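Local coordinates for protein putative epimerase (Burkholderia cenocepacia, PDB 4LW8) that probably works as an NAD(P)-dependent sugar epimerase or a related enzyme in the biosynthesis of the lipopolysaccharide O-antigen, at residues A[198-206]-A[257-268]; A[81-91]-A[121-132]. All coordinates share one frame; numbering follows the deposited sequence. Where two conformers were deposited one is given.

Enzymes of the NAD(P)-dependent epimerase/dehydratase family join a Rossmann-type nucleotide-binding domain to a smaller, largely C-terminal substrate-binding part; contact 2 belongs to the first and contact 1 probably to the second. Contact 2 (81-91 with 121-132) pairs two neighbouring strands of the central parallel sheet and brings together the turns that lead into them. Contact 1 (198-206 with 257-268) packs two helices against each other beside the small parallel sheet 212-215/273-276. The centres of contact 1 and contact 2 lie about 40 Å apart, on opposite sides of the chain's centre, and the nearest atoms of contact 1 and contact 2 remain about 19 Å apart. In relatives the cofactor and the sugar nucleotide meet between the two parts of the enzyme.

Contact 1 of 2, residues A[198-206]-A[257-268]; sequences LLPKLVAHY and LKEVLAMLSRIA
The hydroxyl of Tyr206 is gripped by two partners: its OH lies 2.7 Å from Ser265 OG in the facing helix, and it is also hydrogen-bonded to the backbone N of Ile272 in the loop that follows that helix. With its polar end held at two points, the phenol is fixed in depth while its ring fills a hole between turns. Leu261, Leu264, Ser265 and Ala268 frame this hole, making the tyrosine a knob in the knobs-into-holes sense. Leu264 CB lies over one face in a CH-pi contact, 3.7 Å from the ring centroid. Leu261 CD2 meets the edge instead, 4.1 Å from Tyr206 CE2.

The two helices run roughly parallel, crossing at -29° with their axes 10.7 Å apart, and belong to what is probably the substrate-binding part of an extended short-chain dehydrogenase/reductase fold. Further along, the interface is aliphatic. Leu202 sends CD2 to Val260 CG1 at 3.9 Å, the two side chains meeting almost at right angles, while its CB rests 3.8 Å from Leu264 CD1. Leu198 holds CG anti to its own nitrogen (chi1 -175°), which extends the branch toward Leu257; the two side chains meet tip to tip, Leu198 CD2 to Leu257 CD1 at 3.6 Å. Ile213 and Leu215 of strand 212-215 also touch Leu202, and Val316 of helix 308-321 touches Leu264.

Contact 2 of 2, residues A[81-91]-A[121-132]; sequences AADARPDAVVH and LSGLDRRPSAVL
Ala81 and Ala82, near the end of helix 74-84, receive the side chain of Leu124, whose CD2 comes 3.5 Å from Ala82 CA. This opens a contact within a Rossmann fold: strand 88-91 and strand 130-134 are parallel neighbours joined through helix 103-122, a beta-alpha-beta crossover, and the segments bring together the turns that feed both strands.

At Arg85, the first residue to leave the helix, a positive phi turns the chain, and its carbonyl O accepts a 3.1 Å bond from Arg126 NH2. The Arg126 chain bends at chi3 (83°), which helps bring NH2 to this carbonyl, and the donor stands 42° out of the carbonyl plane. Pro86 rests on two leucines that approach from one side: its CG lies 4.0 Å from Leu121 CD2, and its CD meets Leu124 CD1. One water donates to both Pro86 O and Arg126 O, so the turns are also joined through solvent. Asp87 O then takes the backbone N of Ser129.

From Ala88 onward the strands are in regular parallel register, opposite Ala130, Val131 and Leu132. Val89 points to the same face as Val131 and meets Leu121 tip to tip, CG2 to CD2 at 3.8 Å; its backbone N and O bond to Ala130 O and Leu132 N. Val90 and Leu132 lie on the other face, under Ile238 of helix 227-240. His91 sends ND1 to Thr24 OG1 and NE2 to Thr114 OG1, while its backbone N points almost straight at Leu132 O, 2.8 Å away.

Contact 1 of 2, residues A[198-206]-A[257-268]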
loop_
_atom_site.group_PDB
_atom_site.type_symbol
_atom_site.label_atom_id
_atom_site.label_comp_id
_atom_site.label_asym_id
_atom_site.label_seq_id
_atom_site.Cartn_x
_atom_site.Cartn_y
_atom_site.Cartn_z
ATOM N N LEU A 198 7.812 10.532 22.268
ATOM C CA LEU A 198 8.989 11.232 22.773
ATOM C C LEU A 198 8.682 12.439 23.685
ATOM O O LEU A 198 9.176 12.517 24.809
ATOM C CB LEU A 198 9.853 11.686 21.596
ATOM C CG LEU A 198 11.166 12.331 22.030
ATOM C CD1 LEU A 198 11.941 11.368 22.903
ATOM C CD2 LEU A 198 11.980 12.733 20.816
ATOM N N LEU A 199 7.879 13.382 23.216
ATOM C CA LEU A 199 7.611 14.581 24.020
ATOM C C LEU A 199 6.905 14.264 25.360
ATOM O O LEU A 199 7.296 14.812 26.397
ATOM C CB LEU A 199 6.822 15.619 23.198
ATOM C CG LEU A 199 7.691 16.723 22.550
ATOM C CD1 LEU A 199 8.871 16.149 21.781
ATOM C CD2 LEU A 199 6.879 17.637 21.640
ATOM N N PRO A 200 5.882 13.377 25.359
ATOM C CA PRO A 200 5.343 12.988 26.672
ATOM C C PRO A 200 6.376 12.316 27.593
ATOM O O PRO A 200 6.317 12.487 28.816
ATOM C CB PRO A 200 4.212 12.018 26.309
ATOM C CG PRO A 200 3.734 12.530 24.962
ATOM C CD PRO A 200 5.002 12.936 24.256
ATOM N N LYS A 201 7.320 11.584 27.016
ATOM C CA LYS A 201 8.399 10.984 27.803
ATOM C C LYS A 201 9.244 12.076 28.469
ATOM O O LYS A 201 9.508 12.024 29.675
ATOM C CB LYS A 201 9.264 10.090 26.910
ATOM C CG LYS A 201 10.373 9.299 27.620
ATOM C CD LYS A 201 11.377 8.741 26.592
ATOM C CE LYS A 201 12.570 8.055 27.257
ATOM N NZ LYS A 201 13.637 7.655 26.275
ATOM N N LEU A 202 9.628 13.083 27.683
ATOM C CA LEU A 202 10.383 14.231 28.183
ATOM C C LEU A 202 9.593 14.970 29.261
ATOM O O LEU A 202 10.128 15.283 30.328
ATOM C CB LEU A 202 10.723 15.193 27.045
ATOM C CG LEU A 202 12.039 15.022 26.282
ATOM C CD1 LEU A 202 12.318 13.570 25.992
ATOM C CD2 LEU A 202 11.975 15.803 24.983
ATOM N N VAL A 203 8.323 15.256 28.978
ATOM C CA VAL A 203 7.463 15.945 29.946
ATOM C C VAL A 203 7.346 15.148 31.253
ATOM O O VAL A 203 7.465 15.711 32.342
ATOM C CB VAL A 203 6.056 16.212 29.356
ATOM C CG1 VAL A 203 5.050 16.597 30.452
ATOM C CG2 VAL A 203 6.135 17.291 28.292
ATOM N N ALA A 204 7.131 13.838 31.141
ATOM C CA ALA A 204 6.998 12.980 32.319
ATOM C C ALA A 204 8.255 13.037 33.181
ATOM O O ALA A 204 8.173 13.105 34.408
ATOM C CB ALA A 204 6.699 11.544 31.915
ATOM N N HIS A 205 9.418 13.027 32.540
ATOM C CA HIS A 205 10.666 13.101 33.289
ATOM C C HIS A 205 10.795 14.440 34.010
ATOM O O HIS A 205 11.093 14.476 35.205
ATOM C CB HIS A 205 11.884 12.886 32.384
ATOM C CG HIS A 205 12.146 11.452 32.043
ATOM N ND1 HIS A 205 11.288 10.693 31.272
ATOM C CD2 HIS A 205 13.170 10.629 32.383
ATOM C CE1 HIS A 205 11.783 9.476 31.134
ATOM N NE2 HIS A 205 12.918 9.408 31.809
ATOM N N TYR A 206 10.575 15.538 33.295
ATOM C CA TYR A 206 10.722 16.846 33.919
ATOM C C TYR A 206 9.666 17.074 34.995
ATOM O O TYR A 206 9.940 17.700 36.020
ATOM C CB TYR A 206 10.644 17.960 32.876
ATOM C CG TYR A 206 11.983 18.415 32.337
ATOM C CD1 TYR A 206 12.788 19.293 33.065
ATOM C CD2 TYR A 206 12.434 17.991 31.096
ATOM C CE1 TYR A 206 14.011 19.727 32.571
ATOM C CE2 TYR A 206 13.661 18.421 30.589
ATOM C CZ TYR A 206 14.443 19.284 31.332
ATOM O OH TYR A 206 15.648 19.713 30.834
ATOM N N LEU A 257 15.741 18.486 19.461
ATOM C CA LEU A 257 15.541 17.994 20.823
ATOM C C LEU A 257 16.210 18.925 21.841
ATOM O O LEU A 257 15.744 19.075 22.968
ATOM C CB LEU A 257 16.077 16.574 20.951
ATOM C CG LEU A 257 15.260 15.572 21.758
ATOM C CD1 LEU A 257 13.758 15.763 21.554
ATOM C CD2 LEU A 257 15.684 14.172 21.342
ATOM N N LYS A 258 17.288 19.570 21.415
ATOM C CA LYS A 258 17.992 20.546 22.238
ATOM C C LYS A 258 17.104 21.757 22.543
ATOM O O LYS A 258 17.094 22.252 23.669
ATOM C CB LYS A 258 19.282 21.002 21.542
ATOM C CG LYS A 258 20.192 21.876 22.397
ATOM C CD LYS A 258 21.374 22.429 21.596
ATOM C CE LYS A 258 22.248 23.347 22.455
ATOM N NZ LYS A 258 23.311 24.043 21.665
ATOM N N GLU A 259 16.368 22.229 21.541
ATOM C CA GLU A 259 15.435 23.338 21.739
ATOM C C GLU A 259 14.297 22.940 22.675
ATOM O O GLU A 259 13.875 23.730 23.523
ATOM C CB GLU A 259 14.840 23.809 20.405
ATOM C CG GLU A 259 15.830 24.414 19.396
ATOM C CD GLU A 259 15.170 24.670 18.041
ATOM O OE1 GLU A 259 14.459 25.691 17.899
ATOM O OE2 GLU A 259 15.344 23.842 17.121
ATOM N N VAL A 260 13.813 21.709 22.526
ATOM C CA VAL A 260 12.714 21.226 23.350
ATOM C C VAL A 260 13.185 21.085 24.795
ATOM O O VAL A 260 12.510 21.543 25.727
ATOM C CB VAL A 260 12.159 19.881 22.829
ATOM C CG1 VAL A 260 11.086 19.349 23.771
ATOM C CG2 VAL A 260 11.573 20.062 21.435
ATOM N N LEU A 261 14.359 20.480 24.976
ATOM C CA LEU A 261 14.956 20.371 26.302
ATOM C C LEU A 261 15.117 21.750 26.941
ATOM O O LEU A 261 14.813 21.929 28.114
ATOM C CB LEU A 261 16.319 19.660 26.235
ATOM C CG LEU A 261 16.256 18.161 25.923
ATOM C CD1 LEU A 261 17.638 17.603 25.542
ATOM C CD2 LEU A 261 15.659 17.423 27.118
ATOM N N ALA A 262 15.580 22.725 26.165
ATOM C CA ALA A 262 15.791 24.065 26.706
ATOM C C ALA A 262 14.473 24.688 27.183
ATOM O O ALA A 262 14.445 25.370 28.211
ATOM C CB ALA A 262 16.460 24.951 25.677
ATOM N N MET A 263 13.389 24.437 26.448
ATOM C CA MET A 263 12.058 24.928 26.825
ATOM C C MET A 263 11.584 24.331 28.142
ATOM O O MET A 263 10.992 25.017 28.984
ATOM C CB MET A 263 11.029 24.613 25.736
ATOM C CG MET A 263 11.119 25.479 24.490
ATOM S SD MET A 263 9.951 24.940 23.209
ATOM C CE MET A 263 10.436 26.030 21.883
ATOM N N LEU A 264 11.821 23.034 28.297
ATOM C CA LEU A 264 11.369 22.328 29.479
ATOM C C LEU A 264 12.225 22.702 30.674
ATOM O O LEU A 264 11.717 22.797 31.794
ATOM C CB LEU A 264 11.385 20.820 29.238
ATOM C CG LEU A 264 10.270 20.306 28.314
ATOM C CD1 LEU A 264 10.586 18.901 27.823
ATOM C CD2 LEU A 264 8.920 20.325 29.039
ATOM N N SER A 265 13.516 22.931 30.434
ATOM C CA SER A 265 14.410 23.400 31.488
ATOM C C SER A 265 13.920 24.732 32.046
ATOM O O SER A 265 13.931 24.943 33.258
ATOM C CB SER A 265 15.848 23.541 30.974
ATOM O OG SER A 265 16.407 22.268 30.650
ATOM N N ARG A 266 13.488 25.626 31.156
ATOM C CA ARG A 266 12.978 26.934 31.574
ATOM C C ARG A 266 11.682 26.771 32.366
ATOM O O ARG A 266 11.470 27.450 33.373
ATOM C CB ARG A 266 12.749 27.842 30.361
ATOM N N ILE A 267 10.842 25.834 31.926
ATOM C CA ILE A 267 9.563 25.568 32.580
ATOM C C ILE A 267 9.747 24.915 33.958
ATOM O O ILE A 267 9.110 25.312 34.939
ATOM C CB ILE A 267 8.675 24.662 31.709
ATOM C CG1 ILE A 267 8.216 25.410 30.454
ATOM C CG2 ILE A 267 7.464 24.175 32.489
ATOM C CD1 ILE A 267 7.654 24.500 29.355
ATOM N N ALA A 268 10.618 23.913 34.025
ATOM C CA ALA A 268 10.819 23.140 35.249
ATOM C C ALA A 268 11.814 23.791 36.202
ATOM O O ALA A 268 11.827 23.497 37.392
ATOM C CB ALA A 268 11.273 21.733 34.905
#

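Contact 2 of 2, residues A[81-91]-A[121-132]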
loop_
_atom_site.group_PDB
_atom_site.type_symbol
_atom_site.label_atom_id
_atom_site.label_comp_id
_atom_site.label_asym_id
_atom_site.label_seq_id
_atom_site.Cartn_x
_atom_site.Cartn_y
_atom_site.Cartn_z
ATOM N N ALA A 81 -22.807 2.252 11.539
ATOM C CA ALA A 81 -22.937 3.392 10.639
ATOM C C ALA A 81 -24.390 3.694 10.329
ATOM O O ALA A 81 -24.803 4.859 10.285
ATOM C CB ALA A 81 -22.189 3.133 9.348
ATOM N N ALA A 82 -25.160 2.641 10.087
ATOM C CA ALA A 82 -26.563 2.811 9.714
ATOM C C ALA A 82 -27.380 3.402 10.877
ATOM O O ALA A 82 -28.366 4.098 10.661
ATOM C CB ALA A 82 -27.155 1.485 9.240
ATOM N N ASP A 83 -26.953 3.111 12.097
ATOM C CA ASP A 83 -27.573 3.637 13.314
ATOM C C ASP A 83 -27.129 5.089 13.525
ATOM O O ASP A 83 -27.943 5.964 13.805
ATOM C CB ASP A 83 -27.173 2.765 14.514
ATOM C CG ASP A 83 -27.969 3.076 15.797
ATOM O OD1 ASP A 83 -29.085 3.622 15.728
ATOM O OD2 ASP A 83 -27.456 2.761 16.886
ATOM N N ALA A 84 -25.824 5.327 13.395
ATOM C CA ALA A 84 -25.250 6.651 13.603
ATOM C C ALA A 84 -25.687 7.659 12.526
ATOM O O ALA A 84 -25.886 8.830 12.823
ATOM C CB ALA A 84 -23.717 6.556 13.660
ATOM N N ARG A 85 -25.816 7.203 11.282
ATOM C CA ARG A 85 -26.240 8.058 10.164
ATOM C C ARG A 85 -25.463 9.382 10.087
ATOM O O ARG A 85 -26.058 10.446 10.009
ATOM C CB ARG A 85 -27.732 8.362 10.243
ATOM C CG ARG A 85 -28.587 7.174 9.879
ATOM C CD ARG A 85 -30.039 7.547 9.648
ATOM N NE ARG A 85 -30.721 8.027 10.849
ATOM C CZ ARG A 85 -31.094 7.256 11.871
ATOM N NH1 ARG A 85 -30.819 5.946 11.877
ATOM N NH2 ARG A 85 -31.728 7.807 12.903
ATOM N N PRO A 86 -24.132 9.322 10.117
ATOM C CA PRO A 86 -23.413 10.589 10.262
ATOM C C PRO A 86 -23.452 11.497 9.037
ATOM O O PRO A 86 -23.521 11.010 7.914
ATOM C CB PRO A 86 -21.976 10.125 10.512
ATOM C CG PRO A 86 -21.885 8.865 9.726
ATOM C CD PRO A 86 -23.206 8.186 9.933
ATOM N N ASP A 87 -23.417 12.807 9.270
ATOM C CA ASP A 87 -23.112 13.732 8.192
ATOM C C ASP A 87 -21.599 13.936 8.072
ATOM O O ASP A 87 -21.095 14.201 6.987
ATOM C CB ASP A 87 -23.800 15.081 8.403
ATOM C CG ASP A 87 -23.749 15.953 7.166
ATOM O OD1 ASP A 87 -24.201 15.493 6.089
ATOM O OD2 ASP A 87 -23.252 17.095 7.271
ATOM N N ALA A 88 -20.875 13.804 9.178
ATOM C CA ALA A 88 -19.411 13.947 9.174
ATOM C C ALA A 88 -18.740 12.731 9.807
ATOM O O ALA A 88 -19.204 12.214 10.816
ATOM C CB ALA A 88 -18.987 15.212 9.912
ATOM N N VAL A 89 -17.649 12.275 9.204
ATOM C CA VAL A 89 -16.920 11.129 9.723
ATOM C C VAL A 89 -15.451 11.487 9.902
ATOM O O VAL A 89 -14.852 12.092 9.019
ATOM C CB VAL A 89 -17.047 9.897 8.779
ATOM C CG1 VAL A 89 -16.191 8.738 9.278
ATOM C CG2 VAL A 89 -18.511 9.468 8.645
ATOM N N VAL A 90 -14.871 11.126 11.043
ATOM C CA VAL A 90 -13.433 11.276 11.214
ATOM C C VAL A 90 -12.871 9.918 11.590
ATOM O O VAL A 90 -13.236 9.337 12.603
ATOM C CB VAL A 90 -13.054 12.324 12.278
ATOM C CG1 VAL A 90 -11.516 12.514 12.310
ATOM C CG2 VAL A 90 -13.709 13.646 11.976
ATOM N N HIS A 91 -11.991 9.406 10.747
ATOM C CA HIS A 91 -11.429 8.081 10.952
ATOM C C HIS A 91 -10.067 8.183 11.630
ATOM O O HIS A 91 -9.080 8.501 10.982
ATOM C CB HIS A 91 -11.318 7.369 9.615
ATOM C CG HIS A 91 -10.712 6.001 9.692
ATOM N ND1 HIS A 91 -11.018 5.098 10.679
ATOM C CD2 HIS A 91 -9.821 5.388 8.869
ATOM C CE1 HIS A 91 -10.343 3.973 10.466
ATOM N NE2 HIS A 91 -9.617 4.127 9.377
ATOM N N LEU A 121 -20.268 3.213 5.114
ATOM C CA LEU A 121 -20.795 4.544 4.815
ATOM C C LEU A 121 -21.438 4.578 3.430
ATOM O O LEU A 121 -22.505 5.166 3.228
ATOM C CB LEU A 121 -19.686 5.593 4.920
ATOM C CG LEU A 121 -19.015 5.682 6.302
ATOM C CD1 LEU A 121 -17.776 6.556 6.234
ATOM C CD2 LEU A 121 -20.017 6.262 7.301
ATOM N N SER A 122 -20.805 3.896 2.488
ATOM C CA SER A 122 -21.248 3.907 1.100
ATOM C C SER A 122 -22.619 3.243 0.954
ATOM O O SER A 122 -23.388 3.555 0.045
ATOM C CB SER A 122 -20.196 3.212 0.221
ATOM O OG SER A 122 -20.545 3.277 -1.149
ATOM N N GLY A 123 -22.927 2.326 1.857
ATOM C CA GLY A 123 -24.189 1.622 1.804
ATOM C C GLY A 123 -25.341 2.350 2.478
ATOM O O GLY A 123 -26.466 1.881 2.425
ATOM N N LEU A 124 -25.066 3.492 3.105
ATOM C CA LEU A 124 -26.112 4.270 3.765
ATOM C C LEU A 124 -27.070 4.875 2.753
ATOM O O LEU A 124 -26.681 5.183 1.629
ATOM C CB LEU A 124 -25.518 5.387 4.620
ATOM C CG LEU A 124 -24.635 4.958 5.789
ATOM C CD1 LEU A 124 -24.205 6.177 6.589
ATOM C CD2 LEU A 124 -25.389 3.967 6.652
ATOM N N ASP A 125 -28.318 5.050 3.173
ATOM C CA ASP A 125 -29.330 5.718 2.360
ATOM C C ASP A 125 -28.913 7.154 2.092
ATOM O O ASP A 125 -29.077 7.674 0.994
ATOM C CB ASP A 125 -30.697 5.684 3.057
ATOM C CG ASP A 125 -31.286 4.280 3.132
ATOM O OD1 ASP A 125 -30.884 3.418 2.323
ATOM O OD2 ASP A 125 -32.165 4.042 3.991
ATOM N N ARG A 126 -28.399 7.802 3.127
ATOM C CA ARG A 126 -27.864 9.142 2.986
ATOM C C ARG A 126 -26.380 9.073 3.318
ATOM O O ARG A 126 -26.007 8.747 4.441
ATOM C CB ARG A 126 -28.594 10.131 3.900
ATOM C CG ARG A 126 -28.386 11.602 3.543
ATOM C CD ARG A 126 -28.898 12.531 4.651
ATOM N NE ARG A 126 -27.907 12.685 5.713
ATOM C CZ ARG A 126 -28.027 12.173 6.936
ATOM N NH1 ARG A 126 -29.113 11.481 7.268
ATOM N NH2 ARG A 126 -27.064 12.358 7.829
ATOM N N ARG A 127 -25.535 9.362 2.342
ATOM C CA ARG A 127 -24.103 9.265 2.553
ATOM C C ARG A 127 -23.614 10.551 3.205
ATOM O O ARG A 127 -24.197 11.609 2.993
ATOM C CB ARG A 127 -23.385 8.993 1.231
ATOM C CG ARG A 127 -23.551 7.548 0.745
ATOM C CD ARG A 127 -23.133 7.410 -0.713
ATOM N NE ARG A 127 -23.322 6.057 -1.227
ATOM C CZ ARG A 127 -23.196 5.718 -2.508
ATOM N NH1 ARG A 127 -22.889 6.644 -3.411
ATOM N NH2 ARG A 127 -23.390 4.462 -2.892
ATOM N N PRO A 128 -22.553 10.459 4.022
ATOM C CA PRO A 128 -22.047 11.646 4.728
ATOM C C PRO A 128 -21.574 12.744 3.772
ATOM O O PRO A 128 -21.219 12.447 2.634
ATOM C CB PRO A 128 -20.887 11.094 5.573
ATOM C CG PRO A 128 -20.556 9.768 4.977
ATOM C CD PRO A 128 -21.796 9.240 4.337
ATOM N N SER A 129 -21.597 13.996 4.221
ATOM C CA SER A 129 -21.138 15.126 3.410
ATOM C C SER A 129 -19.610 15.236 3.420
ATOM O O SER A 129 -19.010 15.880 2.554
ATOM C CB SER A 129 -21.750 16.439 3.914
ATOM O OG SER A 129 -23.162 16.375 3.962
ATOM N N ALA A 130 -18.976 14.619 4.417
ATOM C CA ALA A 130 -17.516 14.675 4.530
ATOM C C ALA A 130 -16.972 13.490 5.322
ATOM O O ALA A 130 -17.456 13.187 6.421
ATOM C CB ALA A 130 -17.085 15.975 5.174
ATOM N N VAL A 131 -15.978 12.822 4.744
ATOM C CA VAL A 131 -15.298 11.702 5.377
ATOM C C VAL A 131 -13.804 12.020 5.460
ATOM O O VAL A 131 -13.118 12.012 4.463
ATOM C CB VAL A 131 -15.513 10.404 4.585
ATOM C CG1 VAL A 131 -14.830 9.207 5.274
ATOM C CG2 VAL A 131 -17.003 10.151 4.382
ATOM N N LEU A 132 -13.311 12.306 6.656
ATOM C CA LEU A 132 -11.916 12.670 6.841
ATOM C C LEU A 132 -11.138 11.468 7.341
ATOM O O LEU A 132 -11.443 10.919 8.395
ATOM C CB LEU A 132 -11.776 13.818 7.843
ATOM C CG LEU A 132 -10.342 14.266 8.153
ATOM C CD1 LEU A 132 -9.630 14.819 6.906
ATOM C CD2 LEU A 132 -10.343 15.285 9.266
HETATM O O HOH W 1 -25.740 9.389 6.814
HETATM O O HOH W 2 -25.277 13.618 4.954
#